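Local coordinates for protein histidine kinase (Caulobacter vibrioides, PDB 6TNE) that is a hybrid histidine kinase, CckA, whose receiver domain probably takes part in phosphoryl transfer, as in its CheY-like relatives, at residues 17-20 and 21-25; 29-32 and 33-37; 41-44 and 45-48. All coordinates share one frame; numbering follows the deposited sequence.

Contact 1: 17-20 and 21-25; sequences ARLL and RARGY
The last turn of helix 10-21 runs from Ala-17 into Arg-21, and the backbone then bends through a type I turn, Arg-21 to Gly-24. Helical bonds persist to the end: Arg-21 N donates to Ala-17 O at 2.8 Å and Ala-22 N to Arg-18 O at 3.0 Å. Leu-20 O then takes two donors from opposite faces of its carbonyl plane, Arg-23 N at 3.0 Å and Tyr-25 N at 3.2 Å. With Gly-24 N bonded to Arg-21 O, this is a Schellman motif. Gly-24 is its C-prime residue, at positive phi (100°). The motif turns the chain from the first helix of the CheY-like fold toward strand 26-30.

Arg-23 runs back extended along the helix end. Its NH1 donates to Leu-19 O at 3.2 Å. The oxygen lies in the guanidinium plane, but the nitrogen sits well above the carbonyl plane. Arg-21 leaves the helix on a different side. Its CG stands beside the backbone N (chi1 -71°), and the extended chain passes Ala-17 O and brings the guanidinium to Ala-17, with NH1 3.8 Å from Ala-17 CB. NH2 goes on to Glu-29 and also bonds to Val-27 O. The Tyr-25 ring presents its edge to Leu-20 O. Leu-20 CD1 touches Tyr-25 CD2 at 4.1 Å, and both side chains also pack on Ile-3 of the central sheet.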
loop_
_atom_site.group_PDB
_atom_site.type_symbol
_atom_site.label_atom_id
_atom_site.label_comp_id
_atom_site.label_asym_id
_atom_site.label_seq_id
_atom_site.Cartn_x
_atom_site.Cartn_y
_atom_site.Cartn_z
ATOM N N ALA A 17 2.935 5.636 7.647
ATOM C CA ALA A 17 3.737 4.460 8.007
ATOM C C ALA A 17 4.006 4.434 9.513
ATOM O O ALA A 17 3.905 3.392 10.167
ATOM C CB ALA A 17 5.069 4.438 7.235
ATOM N N ARG A 18 4.425 5.572 10.079
ATOM C CA ARG A 18 4.728 5.631 11.509
ATOM C C ARG A 18 3.485 5.361 12.351
ATOM O O ARG A 18 3.554 4.687 13.386
ATOM C CB ARG A 18 5.360 6.983 11.840
ATOM C CG ARG A 18 6.767 7.077 11.302
ATOM C CD ARG A 18 7.364 8.448 11.535
ATOM N NE ARG A 18 7.615 8.640 12.965
ATOM C CZ ARG A 18 8.004 9.796 13.484
ATOM N NH1 ARG A 18 8.140 10.850 12.699
ATOM N NH2 ARG A 18 8.221 9.900 14.792
ATOM N N LEU A 19 2.328 5.888 11.926
ATOM C CA LEU A 19 1.107 5.662 12.683
ATOM C C LEU A 19 0.643 4.229 12.580
ATOM O O LEU A 19 0.103 3.681 13.555
ATOM C CB LEU A 19 0.026 6.651 12.285
ATOM C CG LEU A 19 0.391 8.050 12.759
ATOM C CD1 LEU A 19 -0.475 9.102 12.069
ATOM C CD2 LEU A 19 0.255 8.204 14.265
ATOM N N LEU A 20 0.897 3.573 11.434
ATOM C CA LEU A 20 0.565 2.162 11.321
ATOM C C LEU A 20 1.540 1.316 12.155
ATOM O O LEU A 20 1.138 0.333 12.799
ATOM C CB LEU A 20 0.567 1.790 9.858
ATOM C CG LEU A 20 -0.671 1.650 9.004
ATOM C CD1 LEU A 20 -2.093 1.735 9.574
ATOM C CD2 LEU A 20 -0.448 2.036 7.533
ATOM N N ARG A 21 2.828 1.672 12.160
ATOM C CA ARG A 21 3.774 0.939 13.020
ATOM C C ARG A 21 3.391 1.044 14.495
ATOM O O ARG A 21 3.616 0.105 15.275
ATOM C CB ARG A 21 5.200 1.449 12.801
ATOM C CG ARG A 21 5.815 1.088 11.482
ATOM C CD ARG A 21 7.296 1.552 11.371
ATOM N NE ARG A 21 7.705 1.373 9.988
ATOM C CZ ARG A 21 7.939 2.380 9.138
ATOM N NH1 ARG A 21 7.905 3.638 9.569
ATOM N NH2 ARG A 21 8.171 2.100 7.859
ATOM N N ALA A 22 2.855 2.195 14.906
ATOM C CA ALA A 22 2.406 2.384 16.286
ATOM C C ALA A 22 1.301 1.418 16.643
ATOM O O ALA A 22 1.074 1.152 17.830
ATOM C CB ALA A 22 1.882 3.812 16.436
ATOM N N ARG A 23 0.583 0.911 15.653
ATOM C CA ARG A 23 -0.497 -0.042 15.842
ATOM C C ARG A 23 -0.039 -1.466 15.625
ATOM O O ARG A 23 -0.860 -2.392 15.686
ATOM C CB ARG A 23 -1.654 0.267 14.902
ATOM C CG ARG A 23 -2.305 1.575 15.232
ATOM C CD ARG A 23 -3.119 2.081 14.086
ATOM N NE ARG A 23 -4.098 3.032 14.570
ATOM C CZ ARG A 23 -3.864 4.319 14.829
ATOM N NH1 ARG A 23 -2.652 4.863 14.628
ATOM N NH2 ARG A 23 -4.876 5.078 15.286
ATOM N N GLY A 24 1.257 -1.674 15.453
ATOM C CA GLY A 24 1.795 -3.013 15.456
ATOM C C GLY A 24 2.048 -3.591 14.083
ATOM O O GLY A 24 2.507 -4.729 13.985
ATOM N N TYR A 25 1.812 -2.828 13.014
ATOM C CA TYR A 25 2.097 -3.335 11.680
ATOM C C TYR A 25 3.567 -3.164 11.311
ATOM O O TYR A 25 4.246 -2.248 11.765
ATOM C CB TYR A 25 1.250 -2.595 10.645
ATOM C CG TYR A 25 -0.238 -2.771 10.875
ATOM C CD1 TYR A 25 -0.844 -4.001 10.652
ATOM C CD2 TYR A 25 -1.020 -1.742 11.389
ATOM C CE1 TYR A 25 -2.183 -4.196 10.869
ATOM C CE2 TYR A 25 -2.371 -1.921 11.610
ATOM C CZ TYR A 25 -2.940 -3.154 11.358
ATOM O OH TYR A 25 -4.275 -3.355 11.569
#

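Contact 2: 29-32 and 33-37; sequences EAAD and GEEAL
Asp-32 and Glu-35 lie at the start of helix 33-42, and each carboxylate accepts a main-chain N-H from the other segment: Asp-32 from Glu-35, Glu-35 from Ala-31. Asp-32 OD1 takes Glu-35 N at 2.9 Å, in a nearly straight bond (171°) that meets the oxygen almost along its C-O axis. CG of Asp-32 lies between its own N and carbonyl carbon (chi1 57°), which folds the carboxylate over the first turn of the helix. Glu-35 does the reverse. Its chain is fully extended, with CG opposite its backbone N, and it lies back alongside Ala-30. OE2 accepts from Ala-31 N at 2.8 Å. This bond is also straight at the hydrogen, but the nitrogen stands above the carboxylate plane.

Asp-32 is thus the N-cap of the helix. Its main chain joins in as well, since Asp-32 O takes Ala-36 N at 3.0 Å. The two carboxylate bonds join the loop just after strand 26-30 to the helix that follows, a beta-alpha connection of the receiver fold. Strand 26-30 is an edge strand of the parallel sheet within this chain.

A water bridges the two acids. It donates to Asp-32 OD2 at 3.0 Å and to Glu-35 OE2 at 2.8 Å, so OE2 has two donors. The helix N-terminus and these bonds probably offset some of the repulsion between the two acids. Glu-34 bends at chi2. Its carboxylate is turned about 80° from that of Asp-32, and OE2 stays 4.1 Å from Asp-32 OD1. Glu-34 OE1 accepts from Ile-59 N. Apart from the polar bonds, Ala-30 CB packs on Ala-36 CB at 3.9 Å, and Ala-36 continues to Leu-64 of helix 61-72.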
loop_
_atom_site.group_PDB
_atom_site.type_symbol
_atom_site.label_atom_id
_atom_site.label_comp_id
_atom_site.label_asym_id
_atom_site.label_seq_id
_atom_site.Cartn_x
_atom_site.Cartn_y
_atom_site.Cartn_z
ATOM N N GLU A 29 8.139 0.629 3.127
ATOM C CA GLU A 29 7.829 1.844 2.378
ATOM C C GLU A 29 8.493 1.830 1.010
ATOM O O GLU A 29 9.658 1.402 0.887
ATOM C CB GLU A 29 8.329 3.059 3.138
ATOM C CG GLU A 29 7.523 3.348 4.405
ATOM C CD GLU A 29 8.116 4.527 5.169
ATOM O OE1 GLU A 29 8.068 5.667 4.654
ATOM O OE2 GLU A 29 8.636 4.308 6.283
ATOM N N ALA A 30 7.798 2.372 0.022
ATOM C CA ALA A 30 8.371 2.566 -1.300
ATOM C C ALA A 30 7.905 3.926 -1.800
ATOM O O ALA A 30 6.775 4.341 -1.522
ATOM C CB ALA A 30 7.903 1.451 -2.252
ATOM N N ALA A 31 8.749 4.609 -2.582
ATOM C CA ALA A 31 8.399 5.906 -3.117
ATOM C C ALA A 31 7.928 5.836 -4.559
ATOM O O ALA A 31 7.480 6.852 -5.091
ATOM C CB ALA A 31 9.581 6.871 -3.041
ATOM N N ASP A 32 8.012 4.680 -5.194
ATOM C CA ASP A 32 7.573 4.564 -6.578
ATOM C C ASP A 32 7.334 3.098 -6.889
ATOM O O ASP A 32 7.667 2.199 -6.103
ATOM C CB ASP A 32 8.519 5.193 -7.600
ATOM C CG ASP A 32 9.867 4.656 -7.533
ATOM O OD1 ASP A 32 10.111 3.460 -7.468
ATOM O OD2 ASP A 32 10.776 5.467 -7.549
ATOM N N GLY A 33 6.720 2.861 -8.044
ATOM C CA GLY A 33 6.344 1.509 -8.399
ATOM C C GLY A 33 7.501 0.607 -8.698
ATOM O O GLY A 33 7.451 -0.585 -8.425
ATOM N N GLU A 34 8.553 1.153 -9.280
ATOM C CA GLU A 34 9.702 0.332 -9.590
ATOM C C GLU A 34 10.358 -0.219 -8.292
ATOM O O GLU A 34 10.698 -1.409 -8.196
ATOM C CB GLU A 34 10.553 1.167 -10.560
ATOM C CG GLU A 34 9.727 1.524 -11.973
ATOM C CD GLU A 34 8.723 2.813 -12.082
ATOM O OE1 GLU A 34 8.226 3.140 -13.196
ATOM O OE2 GLU A 34 8.392 3.542 -11.136
ATOM N N GLU A 35 10.494 0.625 -7.254
ATOM C CA GLU A 35 10.964 0.149 -5.949
ATOM C C GLU A 35 9.995 -0.849 -5.345
ATOM O O GLU A 35 10.391 -1.894 -4.819
ATOM C CB GLU A 35 11.068 1.362 -5.033
ATOM C CG GLU A 35 11.495 1.009 -3.655
ATOM C CD GLU A 35 11.655 2.204 -2.695
ATOM O OE1 GLU A 35 12.165 1.976 -1.599
ATOM O OE2 GLU A 35 11.271 3.360 -3.004
ATOM N N ALA A 36 8.689 -0.544 -5.415
ATOM C CA ALA A 36 7.681 -1.435 -4.862
ATOM C C ALA A 36 7.730 -2.809 -5.493
ATOM O O ALA A 36 7.510 -3.816 -4.822
ATOM C CB ALA A 36 6.309 -0.809 -4.989
ATOM N N LEU A 37 7.948 -2.872 -6.810
ATOM C CA LEU A 37 7.976 -4.163 -7.494
ATOM C C LEU A 37 9.124 -5.020 -6.981
ATOM O O LEU A 37 8.975 -6.224 -6.821
ATOM C CB LEU A 37 8.053 -3.917 -8.996
ATOM C CG LEU A 37 7.880 -5.137 -9.870
ATOM C CD1 LEU A 37 6.568 -5.867 -9.616
ATOM C CD2 LEU A 37 7.961 -4.652 -11.323
HETATM O O HOH W 1 12.418 4.704 -5.126
#

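Contact 3: 41-44 and 45-48; sequences EENA and GTID
A type II turn from Asn-43 to Thr-46 carries the chain out of helix 33-42. Asn-43 is the first residue to leave helical backbone angles. A weak backbone bond, Ala-44 N to Glu-41 O at 3.3 Å, still reaches back to the helix. Gly-45 occupies the third position of the turn with positive phi (75°), where a beta carbon would run into Ala-44 O. The turn is closed by Thr-46 N, which donates to Asn-43 O at 2.9 Å.

The hydroxyl of Thr-46 grips the same oxygen. OG1 donates to Asn-43 O at 2.7 Å, and both donors come from one face of the carbonyl plane. OG1 sits between the backbone N and the carbonyl carbon of its own residue (chi1 73°). This torsion swings the hydroxyl back over the turn, while CG2 comes within 3.8 Å of Ala-44 O. One carbonyl oxygen is therefore held by the main chain and the side chain of the same residue. OG1 also bonds to Arg-2 NH1, which ties the turn to the start of the first strand.

In the receiver fold this loop joins the second helix to strand 49-53, the middle strand of the parallel sheet. Ala-44 packs on Tyr-71 and Ile-47 on Leu-72 of helix 61-72, and a backbone bond joins Gly-45 to Tyr-71.

Asn-43 meets the far side of the turn with its CB rather than its amide. CB lies 3.5 Å from Thr-46 OG1, and the side chains of Asn-43 and Thr-46 are set at a slant to each other. The amide ND2 turns back to the helix and donates to Ile-39 O. Ile-47 also reaches Asn-43: its CD1 lies 3.8 Å from Asn-43 CB, and the buried side chain touches Leu-4 of strand 2-6.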
loop_
_atom_site.group_PDB
_atom_site.type_symbol
_atom_site.label_atom_id
_atom_site.label_comp_id
_atom_site.label_asym_id
_atom_site.label_seq_id
_atom_site.Cartn_x
_atom_site.Cartn_y
_atom_site.Cartn_z
ATOM N N GLU A 41 8.688 -8.575 -4.984
ATOM C CA GLU A 41 9.335 -9.809 -5.403
ATOM C C GLU A 41 10.119 -10.424 -4.258
ATOM O O GLU A 41 10.065 -11.636 -4.028
ATOM C CB GLU A 41 10.246 -9.534 -6.574
ATOM C CG GLU A 41 10.815 -10.813 -7.038
ATOM C CD GLU A 41 11.652 -10.667 -8.263
ATOM O OE1 GLU A 41 11.996 -11.708 -8.867
ATOM O OE2 GLU A 41 11.986 -9.516 -8.623
ATOM N N GLU A 42 10.921 -9.621 -3.563
ATOM C CA GLU A 42 11.785 -10.128 -2.502
ATOM C C GLU A 42 11.007 -10.562 -1.274
ATOM O O GLU A 42 11.540 -11.290 -0.433
ATOM C CB GLU A 42 12.849 -9.095 -2.153
ATOM C CG GLU A 42 13.829 -8.799 -3.261
ATOM C CD GLU A 42 14.720 -9.957 -3.645
ATOM O OE1 GLU A 42 15.300 -9.861 -4.710
ATOM O OE2 GLU A 42 14.850 -10.923 -2.898
ATOM N N ASN A 43 9.763 -10.130 -1.150
ATOM C CA ASN A 43 8.917 -10.492 -0.024
ATOM C C ASN A 43 7.711 -11.297 -0.485
ATOM O O ASN A 43 6.694 -11.356 0.208
ATOM C CB ASN A 43 8.491 -9.234 0.738
ATOM C CG ASN A 43 9.643 -8.570 1.457
ATOM O OD1 ASN A 43 9.947 -8.924 2.588
ATOM N ND2 ASN A 43 10.284 -7.617 0.816
ATOM N N ALA A 44 7.821 -11.936 -1.633
ATOM C CA ALA A 44 6.679 -12.581 -2.261
ATOM C C ALA A 44 6.018 -13.563 -1.306
ATOM O O ALA A 44 6.690 -14.316 -0.584
ATOM C CB ALA A 44 7.135 -13.291 -3.526
ATOM N N GLY A 45 4.684 -13.493 -1.253
ATOM C CA GLY A 45 3.878 -14.355 -0.388
ATOM C C GLY A 45 3.896 -14.019 1.091
ATOM O O GLY A 45 3.275 -14.749 1.874
ATOM N N THR A 46 4.588 -12.953 1.509
ATOM C CA THR A 46 4.613 -12.563 2.905
ATOM C C THR A 46 3.998 -11.188 3.138
ATOM O O THR A 46 3.929 -10.744 4.282
ATOM C CB THR A 46 6.033 -12.531 3.467
ATOM O OG1 THR A 46 6.716 -11.377 2.929
ATOM C CG2 THR A 46 6.753 -13.824 3.152
ATOM N N ILE A 47 3.538 -10.519 2.097
ATOM C CA ILE A 47 2.881 -9.225 2.243
ATOM C C ILE A 47 1.390 -9.444 2.441
ATOM O O ILE A 47 0.763 -10.220 1.712
ATOM C CB ILE A 47 3.155 -8.340 1.025
ATOM C CG1 ILE A 47 4.645 -7.995 1.057
ATOM C CG2 ILE A 47 2.290 -7.077 1.064
ATOM C CD1 ILE A 47 5.192 -7.552 -0.220
ATOM N N ASP A 48 0.846 -8.807 3.460
ATOM C CA ASP A 48 -0.555 -8.959 3.794
ATOM C C ASP A 48 -1.451 -7.915 3.158
ATOM O O ASP A 48 -2.656 -8.121 3.109
ATOM C CB ASP A 48 -0.692 -8.950 5.314
ATOM C CG ASP A 48 0.059 -10.101 5.950
ATOM O OD1 ASP A 48 -0.237 -11.258 5.567
ATOM O OD2 ASP A 48 0.950 -9.875 6.787
#

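How the contacts relate
Contact 1 ends helix 10-21, contact 2 begins helix 33-42, and contact 3 ends it. Contacts 1 and 2 lie with their centres about 19 Å apart, yet they touch. Arg-21 NH2 forms a salt bridge with Glu-29 OE2 at 2.8 Å, and Ala-17 CB packs on Glu-29 CD. Contacts 2 and 3 are about 13 Å apart between centres and are linked through helix 33-42. Contacts 1 and 3 do not meet; their nearest atoms are about 7 Å apart. Strand 2-6 lies between them. Contact 2 lies at the end of the sheet where receiver domains typically carry their phosphoacceptor site; contacts 1 and 3 lie at the other end.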